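Local coordinates for bottromycin amidohydrolase (Streptomyces purpureus, PDB 6I5S), which is a zinc-dependent amidohydrolase of bottromycin biosynthesis that probably hydrolyses an amide next to the thiazoline of the maturing peptide, at residues Pro88-Asp92 and Leu106-Thr112; Val171-Leu175 and Arg202-Pro206; Leu434-Trp438 and Ala451-Gly455. One frame throughout, in Å; residues are numbered along the deposited sequence.

Interaction 1: Pro88-Asp92 and Leu106-Thr112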
ATOM      1  N   PRO A  88     -13.777   0.781   6.828  1.00 30.33           N
ATOM      2  CA  PRO A  88     -12.736   1.796   6.943  1.00 25.62           C
ATOM      3  C   PRO A  88     -12.013   1.927   5.613  1.00 28.79           C
ATOM      4  O   PRO A  88     -11.952   1.001   4.794  1.00 30.12           O
ATOM      5  CB  PRO A  88     -11.814   1.221   8.008  1.00 32.50           C
ATOM      6  CG  PRO A  88     -12.649   0.305   8.790  1.00 36.04           C
ATOM      7  CD  PRO A  88     -13.539  -0.331   7.781  1.00 33.92           C
ATOM      8  N   GLY A  89     -11.432   3.093   5.398  1.00 27.07           N
ATOM      9  CA  GLY A  89     -10.610   3.282   4.219  1.00 25.76           C
ATOM     10  C   GLY A  89      -9.412   2.357   4.245  1.00 26.80           C
ATOM     11  O   GLY A  89      -8.904   2.025   5.308  1.00 27.32           O
ATOM     12  N   PHE A  90      -8.982   1.939   3.049  1.00 25.24           N
ATOM     13  CA  PHE A  90      -7.865   1.013   2.893  1.00 27.70           C
ATOM     14  C   PHE A  90      -6.526   1.734   2.978  1.00 28.11           C
ATOM     15  O   PHE A  90      -6.408   2.933   2.677  1.00 24.76           O
ATOM     16  CB  PHE A  90      -7.934   0.294   1.531  1.00 26.97           C
ATOM     17  CG  PHE A  90      -9.264  -0.329   1.259  1.00 26.01           C
ATOM     18  CD1 PHE A  90      -9.961  -0.977   2.258  1.00 27.22           C
ATOM     19  CD2 PHE A  90      -9.832  -0.229   0.021  1.00 25.08           C
ATOM     20  CE1 PHE A  90     -11.246  -1.492   2.027  1.00 30.76           C
ATOM     21  CE2 PHE A  90     -11.132  -0.762  -0.212  1.00 26.09           C
ATOM     22  CZ  PHE A  90     -11.800  -1.399   0.810  1.00 27.03           C
ATOM     23  N   VAL A  91      -5.507   0.962   3.368  1.00 25.25           N
ATOM     24  CA  VAL A  91      -4.134   1.450   3.477  1.00 26.15           C
ATOM     25  C   VAL A  91      -3.253   0.577   2.609  1.00 22.51           C
ATOM     26  O   VAL A  91      -3.115  -0.634   2.866  1.00 24.00           O
ATOM     27  CB  VAL A  91      -3.625   1.433   4.925  1.00 25.09           C
ATOM     28  CG1 VAL A  91      -2.224   2.161   4.963  1.00 24.77           C
ATOM     29  CG2 VAL A  91      -4.652   2.117   5.850  1.00 27.09           C
ATOM     30  N   ASP A  92      -2.643   1.171   1.577  1.00 22.49           N
ATOM     31  CA  ASP A  92      -1.579   0.459   0.864  1.00 26.94           C
ATOM     32  C   ASP A  92      -0.310   0.533   1.716  1.00 28.84           C
ATOM     33  O   ASP A  92       0.321   1.596   1.832  1.00 25.31           O
ATOM     34  CB  ASP A  92      -1.345   1.012  -0.539  1.00 26.13           C
ATOM     35  CG  ASP A  92      -0.350   0.169  -1.334  1.00 30.08           C
ATOM     36  OD1 ASP A  92      -0.413   0.205  -2.554  1.00 25.17           O
ATOM     37  OD2 ASP A  92       0.522  -0.525  -0.727  1.00 26.29           O
ATOM     38  N   LEU A 106      -4.955   5.349  -6.209  1.00 26.18           N
ATOM     39  CA  LEU A 106      -5.265   4.855  -4.875  1.00 22.92           C
ATOM     40  C   LEU A 106      -6.681   5.232  -4.452  1.00 24.27           C
ATOM     41  O   LEU A 106      -7.442   4.349  -4.014  1.00 27.51           O
ATOM     42  CB  LEU A 106      -4.229   5.350  -3.860  1.00 25.47           C
ATOM     43  CG  LEU A 106      -2.821   4.809  -4.067  1.00 25.40           C
ATOM     44  CD1 LEU A 106      -1.836   5.538  -3.176  1.00 27.12           C
ATOM     45  CD2 LEU A 106      -2.729   3.312  -3.818  1.00 24.02           C
ATOM     46  N   LEU A 107      -7.061   6.538  -4.589  1.00 24.69           N
ATOM     47  CA  LEU A 107      -8.361   6.992  -4.113  1.00 26.04           C
ATOM     48  C   LEU A 107      -9.485   6.243  -4.801  1.00 25.83           C
ATOM     49  O   LEU A 107     -10.467   5.851  -4.177  1.00 27.44           O
ATOM     50  CB  LEU A 107      -8.533   8.482  -4.406  1.00 27.99           C
ATOM     51  CG  LEU A 107      -7.721   9.400  -3.501  1.00 34.04           C
ATOM     52  CD1 LEU A 107      -7.925  10.830  -4.035  1.00 37.61           C
ATOM     53  CD2 LEU A 107      -8.190   9.250  -2.068  1.00 37.80           C
ATOM     54  N   VAL A 108      -9.360   6.079  -6.105  1.00 26.40           N
ATOM     55  CA  VAL A 108     -10.419   5.431  -6.896  1.00 33.21           C
ATOM     56  C   VAL A 108     -10.676   4.013  -6.402  1.00 28.05           C
ATOM     57  O   VAL A 108     -11.791   3.490  -6.521  1.00 29.52           O
ATOM     58  CB  VAL A 108      -9.995   5.454  -8.386  1.00 30.84           C
ATOM     59  CG1 VAL A 108     -10.657   4.351  -9.170  1.00 48.25           C
ATOM     60  CG2 VAL A 108     -10.281   6.820  -8.977  1.00 35.23           C
ATOM     61  N   HIS A 109      -9.660   3.377  -5.813  1.00 24.42           N
ATOM     62  CA  HIS A 109      -9.766   2.008  -5.364  1.00 28.34           C
ATOM     63  C   HIS A 109      -9.967   1.897  -3.866  1.00 27.22           C
ATOM     64  O   HIS A 109      -9.853   0.784  -3.326  1.00 25.81           O
ATOM     65  CB  HIS A 109      -8.548   1.193  -5.837  1.00 27.53           C
ATOM     66  CG  HIS A 109      -8.565   1.014  -7.318  1.00 25.00           C
ATOM     67  ND1 HIS A 109      -8.048   1.944  -8.186  1.00 26.15           N
ATOM     68  CD2 HIS A 109      -9.105   0.030  -8.089  1.00 29.31           C
ATOM     69  CE1 HIS A 109      -8.294   1.566  -9.433  1.00 29.64           C
ATOM     70  NE2 HIS A 109      -8.933   0.408  -9.403  1.00 28.47           N
ATOM     71  N   GLY A 110     -10.349   3.007  -3.219  1.00 25.38           N
ATOM     72  CA  GLY A 110     -10.711   3.000  -1.810  1.00 28.39           C
ATOM     73  C   GLY A 110      -9.544   3.149  -0.862  1.00 25.82           C
ATOM     74  O   GLY A 110      -9.710   2.984   0.350  1.00 24.54           O
ATOM     75  N   VAL A 111      -8.366   3.404  -1.396  1.00 25.35           N
ATOM     76  CA  VAL A 111      -7.150   3.541  -0.588  1.00 26.10           C
ATOM     77  C   VAL A 111      -7.032   5.005  -0.175  1.00 24.83           C
ATOM     78  O   VAL A 111      -6.755   5.888  -1.008  1.00 26.42           O
ATOM     79  CB  VAL A 111      -5.917   3.092  -1.357  1.00 24.63           C
ATOM     80  CG1 VAL A 111      -4.672   3.309  -0.459  1.00 24.86           C
ATOM     81  CG2 VAL A 111      -5.986   1.635  -1.769  1.00 28.40           C
ATOM     82  N   THR A 112      -7.237   5.258   1.109  1.00 25.03           N
ATOM     83  CA  THR A 112      -7.251   6.589   1.656  1.00 25.07           C
ATOM     84  C   THR A 112      -6.004   6.937   2.459  1.00 24.58           C
ATOM     85  O   THR A 112      -5.930   8.049   2.989  1.00 25.15           O
ATOM     86  CB  THR A 112      -8.505   6.796   2.542  1.00 25.59           C
ATOM     87  OG1 THR A 112      -8.563   5.825   3.572  1.00 30.36           O
ATOM     88  CG2 THR A 112      -9.798   6.672   1.720  1.00 27.50           C
TER
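F90 and V111 lie side by side as a parallel bridge, CA to CA 4.4 Å, and two backbone bonds bracket V111. F90 N donates to G110 O at 3.0 Å, nearly straight at 160°, and T112 N returns a bond to F90 O at 2.9 Å, bent to 142° but lying in the carbonyl plane. The CA-H of V111 also points at F90 O, 3.4 Å from V111 CA, so this oxygen meets the partner strand twice. Just before the bridge the helix 100-108 ends in a Schellman motif: V111 N and G110 N bond back to L106 O and L107 O, and G110, at positive phi, is its C-prime residue. V111 N and H109 N reach L106 O from opposite faces of its plane. The unit formed is a beta-alpha-beta crossover, strand 84-95, helix 100-108, strand 111-116, with the chain turning from helix into the parallel strand within two residues. Its sheet continues to strand 402-405, whose V403 and Y405 touch the F90 ring. That ring swings toward the helix end because its CG stands anti to the carbonyl carbon (chi1 -51°), which brings edge atom CD2 to 3.5 Å from H109 O, in the ring plane; H361 donates to the same oxygen. V111 spreads its two methyls over the neighbouring strand, CG2 to F90 CB at 4.1 Å and CG1 to D92 N at 3.6 Å. On the next residue, T112 OG1 comes within 3.3 Å of G89 CA, a position a side chain at G89 would fill. The D92 and L106 side chains cross at about a right angle, OD1 passing L106 CD2, while OD1 is hydrogen-bonded to T347 and OD2 to the backbone N of the zinc ligand H94.

Interaction 2: Val171-Leu175 and Arg202-Pro206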
ATOM      1  N   VAL A 171      17.993  10.304  12.653  1.00 25.48           N
ATOM      2  CA  VAL A 171      17.060  10.591  13.733  1.00 25.21           C
ATOM      3  C   VAL A 171      16.765  12.114  13.806  1.00 25.77           C
ATOM      4  O   VAL A 171      15.616  12.524  13.999  1.00 26.88           O
ATOM      5  CB  VAL A 171      17.624  10.029  15.054  1.00 26.52           C
ATOM      6  CG1 VAL A 171      16.868  10.541  16.268  1.00 29.86           C
ATOM      7  CG2 VAL A 171      17.566   8.453  15.082  1.00 28.36           C
ATOM      8  N   ASP A 172      17.772  12.957  13.581  1.00 27.56           N
ATOM      9  CA  ASP A 172      17.545  14.419  13.555  1.00 28.47           C
ATOM     10  C   ASP A 172      16.545  14.835  12.486  1.00 27.64           C
ATOM     11  O   ASP A 172      15.705  15.723  12.725  1.00 28.01           O
ATOM     12  CB  ASP A 172      18.854  15.144  13.296  1.00 27.40           C
ATOM     13  CG  ASP A 172      19.853  15.028  14.459  1.00 41.92           C
ATOM     14  OD1 ASP A 172      19.400  14.800  15.608  1.00 32.32           O
ATOM     15  OD2 ASP A 172      21.078  15.267  14.245  1.00 32.58           O
ATOM     16  N   ASP A 173      16.707  14.289  11.258  1.00 25.82           N
ATOM     17  CA  ASP A 173      15.783  14.555  10.168  1.00 28.32           C
ATOM     18  C   ASP A 173      14.364  14.084  10.511  1.00 27.77           C
ATOM     19  O   ASP A 173      13.389  14.790  10.247  1.00 25.26           O
ATOM     20  CB  ASP A 173      16.234  13.865   8.891  1.00 32.51           C
ATOM     21  CG  ASP A 173      17.292  14.623   8.097  1.00 33.27           C
ATOM     22  OD1 ASP A 173      17.643  15.755   8.400  1.00 32.75           O
ATOM     23  OD2 ASP A 173      17.780  14.045   7.078  1.00 34.65           O
ATOM     24  N   VAL A 174      14.232  12.894  11.080  1.00 27.34           N
ATOM     25  CA  VAL A 174      12.920  12.365  11.423  1.00 27.84           C
ATOM     26  C   VAL A 174      12.215  13.302  12.390  1.00 24.78           C
ATOM     27  O   VAL A 174      11.063  13.710  12.165  1.00 26.45           O
ATOM     28  CB  VAL A 174      13.043  10.932  11.973  1.00 27.12           C
ATOM     29  CG1 VAL A 174      11.737  10.445  12.567  1.00 24.31           C
ATOM     30  CG2 VAL A 174      13.494   9.992  10.844  1.00 24.14           C
ATOM     31  N   LEU A 175      12.880  13.626  13.491  1.00 25.29           N
ATOM     32  CA  LEU A 175      12.263  14.404  14.536  1.00 25.33           C
ATOM     33  C   LEU A 175      12.162  15.890  14.159  1.00 27.96           C
ATOM     34  O   LEU A 175      11.324  16.590  14.720  1.00 29.18           O
ATOM     35  CB  LEU A 175      13.054  14.246  15.838  1.00 26.61           C
ATOM     36  CG  LEU A 175      13.103  12.796  16.432  1.00 29.54           C
ATOM     37  CD1 LEU A 175      13.864  12.863  17.743  1.00 27.59           C
ATOM     38  CD2 LEU A 175      11.729  12.197  16.662  1.00 34.69           C
ATOM     39  N   ARG A 202      14.448   4.604  21.593  1.00 28.75           N
ATOM     40  CA  ARG A 202      14.486   5.621  22.624  1.00 35.89           C
ATOM     41  C   ARG A 202      13.778   6.880  22.174  1.00 33.24           C
ATOM     42  O   ARG A 202      13.210   7.598  23.003  1.00 38.01           O
ATOM     43  CB  ARG A 202      15.936   5.940  22.989  1.00 42.07           C
ATOM     44  CG  ARG A 202      16.627   4.790  23.713  1.00 95.53           C
ATOM     45  CD  ARG A 202      18.072   5.081  24.028  1.00118.97           C
ATOM     46  NE  ARG A 202      18.696   3.974  24.748  1.00114.29           N
ATOM     47  CZ  ARG A 202      20.006   3.839  24.917  1.00111.73           C
ATOM     48  NH1 ARG A 202      20.485   2.804  25.590  1.00118.26           N
ATOM     49  NH2 ARG A 202      20.837   4.737  24.405  1.00107.27           N
ATOM     50  N   ALA A 203      13.822   7.179  20.883  1.00 33.19           N
ATOM     51  CA  ALA A 203      13.194   8.383  20.356  1.00 34.90           C
ATOM     52  C   ALA A 203      11.751   8.150  19.908  1.00 34.53           C
ATOM     53  O   ALA A 203      11.102   9.093  19.429  1.00 31.70           O
ATOM     54  CB  ALA A 203      14.004   8.926  19.169  1.00 32.35           C
ATOM     55  N   GLY A 204      11.213   6.948  20.100  1.00 31.69           N
ATOM     56  CA  GLY A 204       9.844   6.674  19.658  1.00 31.41           C
ATOM     57  C   GLY A 204       9.637   6.549  18.181  1.00 34.77           C
ATOM     58  O   GLY A 204       8.513   6.730  17.705  1.00 32.63           O
ATOM     59  N   ILE A 205      10.687   6.261  17.422  1.00 25.83           N
ATOM     60  CA  ILE A 205      10.636   6.199  15.964  1.00 24.65           C
ATOM     61  C   ILE A 205      10.572   4.733  15.537  1.00 27.98           C
ATOM     62  O   ILE A 205      11.525   3.969  15.827  1.00 27.81           O
ATOM     63  CB  ILE A 205      11.861   6.854  15.342  1.00 28.24           C
ATOM     64  CG1 ILE A 205      11.964   8.323  15.748  1.00 26.16           C
ATOM     65  CG2 ILE A 205      11.787   6.743  13.823  1.00 26.60           C
ATOM     66  CD1 ILE A 205      13.328   8.843  15.490  1.00 25.86           C
ATOM     67  N   PRO A 206       9.577   4.331  14.767  1.00 26.73           N
ATOM     68  CA  PRO A 206       9.555   2.951  14.238  1.00 27.45           C
ATOM     69  C   PRO A 206      10.536   2.740  13.114  1.00 27.15           C
ATOM     70  O   PRO A 206      10.785   3.644  12.311  1.00 26.10           O
ATOM     71  CB  PRO A 206       8.118   2.784  13.721  1.00 30.11           C
ATOM     72  CG  PRO A 206       7.633   4.098  13.479  1.00 31.26           C
ATOM     73  CD  PRO A 206       8.337   5.046  14.452  1.00 27.59           C
TER
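V174 and I205 reach toward each other tip to tip at the centre of a small helix-against-helix-end contact: helix 164-177 presents one side to the turn in which the chain leaves helix 190-203. That turn is a Schellman motif, with G204 at positive phi (72°), and A203 and I205, on either side of the glycine, both direct their CB toward helix 164-177. All the pairing across the two segments is apolar. I205 is the principal side chain, burying more surface than any other residue here. Its CG1 branch stands anti to the carbonyl carbon (chi1 -60°) and runs on extended, chi2 163°, which carries CD1 in among V171, V174 and L175, residues one helical turn apart or adjacent. V174 CG1 is the nearest of these at 3.7 Å from CD1, and it also lies 3.9 Å from I205 CG2, so one methyl of the valine touches both branches of the isoleucine. The side chains of V171 and L175 meet I205 at a slant, V171 CG1 being 4.0 Å from CD1. A203 adds a looser contact beside this cluster, its CB meeting L175 CD1 at 4.2 Å. On the inner side, I182, just before the carboxylated lysine of the zinc site, touches both V174 and I205, and A144 of another loop touches V174; A203 and L175 lie nearer the surface. L175 divides its two methyls between the partners: while CD1 goes to the alanine, CD2 approaches I205 CD1 to 3.9 Å.

Interaction 3: Leu434-Trp438 and Ala451-Gly455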
ATOM      1  N   LEU A 434     -15.945   8.706  -9.041  1.00 33.26           N
ATOM      2  CA  LEU A 434     -14.853   7.720  -9.106  1.00 27.58           C
ATOM      3  C   LEU A 434     -14.600   7.321 -10.550  1.00 29.87           C
ATOM      4  O   LEU A 434     -13.449   7.255 -10.988  1.00 32.44           O
ATOM      5  CB  LEU A 434     -15.162   6.512  -8.222  1.00 30.12           C
ATOM      6  CG  LEU A 434     -15.315   6.737  -6.733  1.00 28.71           C
ATOM      7  CD1 LEU A 434     -15.841   5.520  -6.026  1.00 32.27           C
ATOM      8  CD2 LEU A 434     -13.972   7.152  -6.121  1.00 31.61           C
ATOM      9  N   ASP A 435     -15.672   7.113 -11.336  1.00 32.91           N
ATOM     10  CA  ASP A 435     -15.510   6.835 -12.751  1.00 32.59           C
ATOM     11  C   ASP A 435     -14.764   7.958 -13.446  1.00 30.65           C
ATOM     12  O   ASP A 435     -13.926   7.709 -14.320  1.00 34.60           O
ATOM     13  CB  ASP A 435     -16.880   6.682 -13.411  1.00 37.64           C
ATOM     14  CG  ASP A 435     -17.628   5.432 -13.001  1.00 42.57           C
ATOM     15  OD1 ASP A 435     -17.070   4.507 -12.414  1.00 38.01           O
ATOM     16  OD2 ASP A 435     -18.853   5.372 -13.341  1.00 48.29           O
ATOM     17  N   ARG A 436     -15.134   9.215 -13.133  1.00 34.04           N
ATOM     18  CA  ARG A 436     -14.542  10.349 -13.824  1.00 36.09           C
ATOM     19  C   ARG A 436     -13.057  10.502 -13.463  1.00 34.97           C
ATOM     20  O   ARG A 436     -12.225  10.809 -14.329  1.00 32.29           O
ATOM     21  CB  ARG A 436     -15.327  11.618 -13.456  1.00 44.92           C
ATOM     22  CG  ARG A 436     -14.903  12.897 -14.142  1.00 70.53           C
ATOM     23  CD  ARG A 436     -15.882  14.041 -13.819  1.00 82.01           C
ATOM     24  NE  ARG A 436     -17.267  13.705 -14.181  1.00 72.97           N
ATOM     25  CZ  ARG A 436     -18.288  13.597 -13.331  1.00 81.88           C
ATOM     26  NH1 ARG A 436     -18.131  13.801 -12.024  1.00 76.20           N
ATOM     27  NH2 ARG A 436     -19.491  13.289 -13.799  1.00 97.29           N
ATOM     28  N   LEU A 437     -12.717  10.326 -12.189  1.00 32.41           N
ATOM     29  CA  LEU A 437     -11.310  10.398 -11.771  1.00 30.48           C
ATOM     30  C   LEU A 437     -10.485   9.312 -12.425  1.00 31.40           C
ATOM     31  O   LEU A 437      -9.396   9.565 -12.942  1.00 31.01           O
ATOM     32  CB  LEU A 437     -11.181  10.291 -10.246  1.00 31.27           C
ATOM     33  CG  LEU A 437     -11.567  11.533  -9.419  1.00 36.50           C
ATOM     34  CD1 LEU A 437     -11.623  11.243  -7.910  1.00 33.26           C
ATOM     35  CD2 LEU A 437     -10.545  12.555  -9.671  1.00 33.43           C
ATOM     36  N   TRP A 438     -10.998   8.100 -12.464  1.00 29.89           N
ATOM     37  CA  TRP A 438     -10.244   7.026 -13.109  1.00 29.53           C
ATOM     38  C   TRP A 438     -10.099   7.312 -14.607  1.00 33.20           C
ATOM     39  O   TRP A 438      -8.999   7.222 -15.168  1.00 29.58           O
ATOM     40  CB  TRP A 438     -10.935   5.680 -12.840  1.00 33.36           C
ATOM     41  CG  TRP A 438     -10.195   4.462 -13.333  1.00 35.26           C
ATOM     42  CD1 TRP A 438     -10.648   3.563 -14.260  1.00 33.89           C
ATOM     43  CD2 TRP A 438      -8.884   3.989 -12.931  1.00 29.79           C
ATOM     44  NE1 TRP A 438      -9.722   2.562 -14.462  1.00 34.25           N
ATOM     45  CE2 TRP A 438      -8.632   2.798 -13.667  1.00 30.89           C
ATOM     46  CE3 TRP A 438      -7.915   4.433 -12.026  1.00 27.86           C
ATOM     47  CZ2 TRP A 438      -7.446   2.075 -13.534  1.00 29.43           C
ATOM     48  CZ3 TRP A 438      -6.730   3.695 -11.911  1.00 31.64           C
ATOM     49  CH2 TRP A 438      -6.540   2.527 -12.632  1.00 26.20           C
ATOM     50  N   ALA A 451     -10.836   1.508 -22.505  1.00 43.04           N
ATOM     51  CA  ALA A 451     -10.013   0.306 -22.452  1.00 46.35           C
ATOM     52  C   ALA A 451      -9.857  -0.271 -21.046  1.00 44.62           C
ATOM     53  O   ALA A 451      -9.340  -1.398 -20.917  1.00 39.06           O
ATOM     54  CB  ALA A 451      -8.631   0.614 -23.015  1.00 47.70           C
ATOM     55  N   TRP A 452     -10.246   0.466 -19.983  1.00 38.98           N
ATOM     56  CA  TRP A 452      -9.997   0.009 -18.613  1.00 35.86           C
ATOM     57  C   TRP A 452     -11.135   0.491 -17.703  1.00 33.90           C
ATOM     58  O   TRP A 452     -11.041   1.520 -16.978  1.00 33.55           O
ATOM     59  CB  TRP A 452      -8.636   0.476 -18.078  1.00 32.94           C
ATOM     60  CG  TRP A 452      -8.156  -0.254 -16.849  1.00 31.66           C
ATOM     61  CD1 TRP A 452      -8.896  -1.014 -15.958  1.00 35.48           C
ATOM     62  CD2 TRP A 452      -6.809  -0.316 -16.380  1.00 33.72           C
ATOM     63  NE1 TRP A 452      -8.071  -1.566 -15.009  1.00 32.99           N
ATOM     64  CE2 TRP A 452      -6.800  -1.126 -15.220  1.00 34.38           C
ATOM     65  CE3 TRP A 452      -5.611   0.251 -16.812  1.00 32.51           C
ATOM     66  CZ2 TRP A 452      -5.649  -1.396 -14.520  1.00 30.39           C
ATOM     67  CZ3 TRP A 452      -4.475  -0.005 -16.102  1.00 34.75           C
ATOM     68  CH2 TRP A 452      -4.492  -0.841 -14.982  1.00 31.47           C
ATOM     69  N   ALA A 453     -12.227  -0.286 -17.687  1.00 32.81           N
ATOM     70  CA  ALA A 453     -13.370   0.078 -16.853  1.00 35.69           C
ATOM     71  C   ALA A 453     -13.015   0.016 -15.375  1.00 37.66           C
ATOM     72  O   ALA A 453     -12.281  -0.871 -14.917  1.00 36.89           O
ATOM     73  CB  ALA A 453     -14.549  -0.846 -17.119  1.00 36.88           C
ATOM     74  N   ARG A 454     -13.531   0.971 -14.602  1.00 34.04           N
ATOM     75  CA  ARG A 454     -13.279   0.950 -13.175  1.00 31.82           C
ATOM     76  C   ARG A 454     -13.831  -0.331 -12.562  1.00 36.18           C
ATOM     77  O   ARG A 454     -14.972  -0.748 -12.860  1.00 33.19           O
ATOM     78  CB  ARG A 454     -13.929   2.191 -12.526  1.00 36.34           C
ATOM     79  CG  ARG A 454     -13.591   2.323 -11.090  1.00 34.30           C
ATOM     80  CD  ARG A 454     -14.021   3.685 -10.477  1.00 32.81           C
ATOM     81  NE  ARG A 454     -15.463   3.753 -10.354  1.00 35.54           N
ATOM     82  CZ  ARG A 454     -16.151   3.252  -9.331  1.00 35.18           C
ATOM     83  NH1 ARG A 454     -15.539   2.649  -8.322  1.00 35.78           N
ATOM     84  NH2 ARG A 454     -17.460   3.404  -9.291  1.00 36.81           N
ATOM     85  N   GLY A 455     -13.015  -0.950 -11.704  1.00 36.33           N
ATOM     86  CA  GLY A 455     -13.318  -2.244 -11.102  1.00 35.86           C
ATOM     87  C   GLY A 455     -12.579  -3.423 -11.714  1.00 38.44           C
ATOM     88  O   GLY A 455     -12.442  -4.467 -11.051  1.00 34.89           O
TER
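D435 of helix 431-444 faces R454 of the irregular segment 451-455 with CA atoms 6.3 Å apart, the closest backbone approach. R454 extends from its CB with CG anti to the backbone N and bends at chi3 (71°), bringing NE to D435 OD1 at 2.7 Å in a straight bond of 162° that lies near the guanidinium plane and meets the carboxylate on its anti side. NH2 adds only a weak bond to the same oxygen. L434 CB lies over one face of the guanidinium, 3.5 Å above its centre, and P419 O takes a bond from NH1. An alanine here would remove the guanidinium and is likely to leave D435 without its main charged mate and P419 O without its donor. The loop after the C-terminal helix thus folds back along that helix, and W438 and W452 close the contact as a T-shaped pair: the edge of W438 points CZ2 at the face of W452, planes at 87°, ring centroids 5.2 Å apart. W438 NE1, in the same edge, gives a weak bond to W452 O at 3.0 Å, and W452 NE1 bonds to A456 O.

Overall arrangement
The three contacts come in series along the chain, each closing before the next opens. Interactions 1 and 3 lie with centres 15 Å apart and touch: H109 CE1 packs on W438 CZ3 at 3.6 Å, the rings edge-to-face, and V108 of helix 100-108 meets R454 and helix 431-444. The C-terminal helix and its returning loop therefore cover the crossover helix whose following strand joins the central sheet. Interaction 2 sits apart, centres 27 Å from interaction 1 and 40 Å from interaction 3, on the opposite side of the chain's centre from the latter. It joins two helices flanking the segment that carries the carboxylated lysine Xaa183, a ligand of both zinc ions, whereas D92 of interaction 1 precedes the ligands H94 and H96.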